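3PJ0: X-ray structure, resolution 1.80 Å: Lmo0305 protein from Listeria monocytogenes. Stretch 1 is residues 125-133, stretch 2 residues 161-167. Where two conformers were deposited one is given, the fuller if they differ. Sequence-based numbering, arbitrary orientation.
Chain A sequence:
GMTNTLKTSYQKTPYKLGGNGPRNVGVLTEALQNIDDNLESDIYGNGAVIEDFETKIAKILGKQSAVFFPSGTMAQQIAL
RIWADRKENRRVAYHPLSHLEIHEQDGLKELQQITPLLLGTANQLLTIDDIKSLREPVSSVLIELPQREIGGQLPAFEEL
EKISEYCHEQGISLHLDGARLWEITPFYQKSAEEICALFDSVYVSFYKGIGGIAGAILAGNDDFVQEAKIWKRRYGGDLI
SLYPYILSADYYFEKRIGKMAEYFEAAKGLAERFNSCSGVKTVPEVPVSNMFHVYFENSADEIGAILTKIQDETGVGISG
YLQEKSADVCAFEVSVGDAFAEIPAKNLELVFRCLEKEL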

# COMPACT_ATOMS: atom_id res chain seq x y z
N LEU A 125 -26.91 11.30 -13.57
CA LEU A 125 -25.69 12.06 -13.81
C LEU A 125 -25.80 13.47 -13.26
O LEU A 125 -26.85 14.13 -13.33
CB LEU A 125 -25.39 12.15 -15.32
CG LEU A 125 -24.84 10.92 -16.01
CD1 LEU A 125 -24.95 11.04 -17.53
CD2 LEU A 125 -23.36 10.67 -15.57
N LEU A 126 -24.70 13.93 -12.69
CA LEU A 126 -24.62 15.31 -12.24
C LEU A 126 -24.56 16.17 -13.50
O LEU A 126 -24.13 15.70 -14.57
CB LEU A 126 -23.38 15.53 -11.38
CG LEU A 126 -21.98 15.52 -12.00
CD1 LEU A 126 -21.57 16.86 -12.72
CD2 LEU A 126 -20.93 15.22 -10.92
N THR A 127 -25.00 17.41 -13.40
CA THR A 127 -24.89 18.34 -14.54
C THR A 127 -24.24 19.65 -14.15
O THR A 127 -24.08 19.97 -12.96
CB THR A 127 -26.27 18.69 -15.10
OG1 THR A 127 -26.94 19.49 -14.13
CG2 THR A 127 -27.08 17.42 -15.44
N ILE A 128 -23.85 20.42 -15.17
CA ILE A 128 -23.32 21.77 -14.94
C ILE A 128 -24.30 22.61 -14.11
O ILE A 128 -23.87 23.45 -13.32
CB ILE A 128 -22.94 22.48 -16.27
CG1 ILE A 128 -22.02 23.69 -15.98
CG2 ILE A 128 -24.21 22.88 -17.04
CD1 ILE A 128 -21.41 24.32 -17.23
N ASP A 129 -25.62 22.39 -14.27
CA ASP A 129 -26.65 23.10 -13.51
C ASP A 129 -26.49 22.84 -12.00
O ASP A 129 -26.74 23.72 -11.17
CB ASP A 129 -28.07 22.69 -13.95
CG ASP A 129 -28.34 22.93 -15.44
OD1 ASP A 129 -29.21 23.77 -15.74
OD2 ASP A 129 -27.70 22.29 -16.32
N ASP A 130 -26.09 21.62 -11.63
CA ASP A 130 -25.89 21.28 -10.22
C ASP A 130 -24.72 22.06 -9.64
O ASP A 130 -24.78 22.54 -8.50
CB ASP A 130 -25.62 19.79 -10.04
CG ASP A 130 -26.80 18.94 -10.44
OD1 ASP A 130 -27.95 19.32 -10.12
OD2 ASP A 130 -26.57 17.90 -11.07
N ILE A 131 -23.65 22.18 -10.43
CA ILE A 131 -22.47 22.92 -10.05
C ILE A 131 -22.80 24.42 -9.88
O ILE A 131 -22.40 25.05 -8.89
CB ILE A 131 -21.32 22.74 -11.07
CG1 ILE A 131 -20.87 21.28 -11.13
CG2 ILE A 131 -20.14 23.60 -10.67
CD1 ILE A 131 -19.97 20.97 -12.35
N LYS A 132 -23.54 24.96 -10.84
CA LYS A 132 -24.00 26.36 -10.81
C LYS A 132 -24.91 26.64 -9.62
O LYS A 132 -24.93 27.77 -9.15
CB LYS A 132 -24.71 26.73 -12.13
CG LYS A 132 -23.77 26.92 -13.32
CD LYS A 132 -24.52 27.34 -14.61
CE LYS A 132 -23.56 27.63 -15.77
NZ LYS A 132 -24.30 28.11 -16.99
N SER A 133 -25.61 25.63 -9.13
CA SER A 133 -26.52 25.75 -7.99
C SER A 133 -25.86 25.58 -6.62
O SER A 133 -26.55 25.63 -5.60
CB SER A 133 -27.65 24.71 -8.10
OG SER A 133 -28.38 24.87 -9.31
N GLU A 161 -16.76 19.32 -21.71
CA GLU A 161 -16.03 20.53 -22.12
C GLU A 161 -16.61 21.77 -21.43
O GLU A 161 -15.90 22.60 -20.88
CB GLU A 161 -16.07 20.71 -23.64
CG GLU A 161 -15.28 19.64 -24.39
CD GLU A 161 -15.42 19.73 -25.91
OE1 GLU A 161 -16.50 20.15 -26.40
OE2 GLU A 161 -14.45 19.39 -26.62
N LYS A 162 -17.92 21.89 -21.43
CA LYS A 162 -18.59 23.03 -20.80
C LYS A 162 -18.34 23.06 -19.27
O LYS A 162 -18.20 24.13 -18.66
CB LYS A 162 -20.08 23.02 -21.17
CG LYS A 162 -20.28 23.28 -22.66
CD LYS A 162 -21.69 23.06 -23.16
CE LYS A 162 -21.75 23.43 -24.65
NZ LYS A 162 -23.01 22.99 -25.33
N ILE A 163 -18.31 21.90 -18.64
CA ILE A 163 -18.02 21.83 -17.20
C ILE A 163 -16.60 22.32 -16.92
O ILE A 163 -16.36 23.09 -15.98
CB ILE A 163 -18.24 20.40 -16.67
CG1 ILE A 163 -19.74 20.13 -16.53
CG2 ILE A 163 -17.49 20.21 -15.36
CD1 ILE A 163 -20.09 18.71 -16.09
N SER A 164 -15.67 21.87 -17.76
CA SER A 164 -14.26 22.26 -17.67
C SER A 164 -14.11 23.76 -17.84
O SER A 164 -13.44 24.42 -17.05
CB SER A 164 -13.41 21.53 -18.73
OG SER A 164 -12.02 21.79 -18.55
N GLU A 165 -14.76 24.29 -18.87
CA GLU A 165 -14.67 25.74 -19.16
C GLU A 165 -15.24 26.57 -17.99
O GLU A 165 -14.65 27.57 -17.61
CB GLU A 165 -15.36 26.08 -20.49
CG GLU A 165 -14.60 25.46 -21.71
CD GLU A 165 -15.41 25.40 -23.02
OE1 GLU A 165 -16.66 25.27 -23.00
OE2 GLU A 165 -14.78 25.42 -24.09
N TYR A 166 -16.34 26.13 -17.39
CA TYR A 166 -16.95 26.87 -16.29
C TYR A 166 -16.04 26.83 -15.07
O TYR A 166 -15.82 27.85 -14.41
CB TYR A 166 -18.31 26.29 -15.93
CG TYR A 166 -18.94 26.94 -14.73
CD1 TYR A 166 -19.57 28.19 -14.83
CD2 TYR A 166 -18.91 26.32 -13.49
CE1 TYR A 166 -20.15 28.78 -13.72
CE2 TYR A 166 -19.47 26.90 -12.38
CZ TYR A 166 -20.10 28.11 -12.50
OH TYR A 166 -20.65 28.65 -11.36
N CYS A 167 -15.51 25.65 -14.78
CA CYS A 167 -14.61 25.51 -13.64
C CYS A 167 -13.36 26.40 -13.85
O CYS A 167 -12.92 27.07 -12.93
CB CYS A 167 -14.29 24.05 -13.35
SG CYS A 167 -15.69 23.12 -12.67
O HOH W 1 -20.71 27.44 -8.98

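This is a small, almost wholly apolar contact between a short helix and a longer one, with no direct hydrogen bond across it and a single water joining the two sides. The helices, 128-132 and 161-167, run in nearly the same direction, 20° apart, with axes approaching to 10.6 Å; that spacing leaves room for side chains between the backbones. The nearest CA atoms, those of I128 and I163, are 5.8 Å apart.

Positions three or four residues apart bring the surface together on each helix: I128 with I131 and K132 on one, K162 and I163 with Y166 on the other. I128 points toward the longer helix, and its CD1 lies 3.5 Å from K162 O and 3.9 Å from Y166 CB. The carbonyl loses nothing by meeting a methyl, since it already accepts from Y166 N within its own helix. I163 starts sideways but its end comes nearer, meeting three aliphatic neighbours: its CG1 is 4.0 Å from I128 CB, its CG2 4.0 Å from I131 CD1, and its CD1 4.1 Å from L126 CD1, ahead of the short helix.

Y166 buries the most area here. K132 lays its aliphatic chain over one ring face, with CG 3.9 Å from Y166 CZ, while I131 CG2 approaches Y166 CE2 obliquely at 3.8 Å. The phenol's polar end is served by water 1: the water oxygen lies 2.7 Å from Y166 OH, and the water donates to I131 O at 2.9 Å.

The short helix also organises its own start. T127, at the N-cap, points away from the partner; its OG1 accepts a weak capping bond from D130 N at 3.4 Å, and T127 N donates to D130 OD2 at 2.9 Å. Capping and packing thus use different side chains: T127 and D130 tie the first turn, while I128 and I131 face the neighbour.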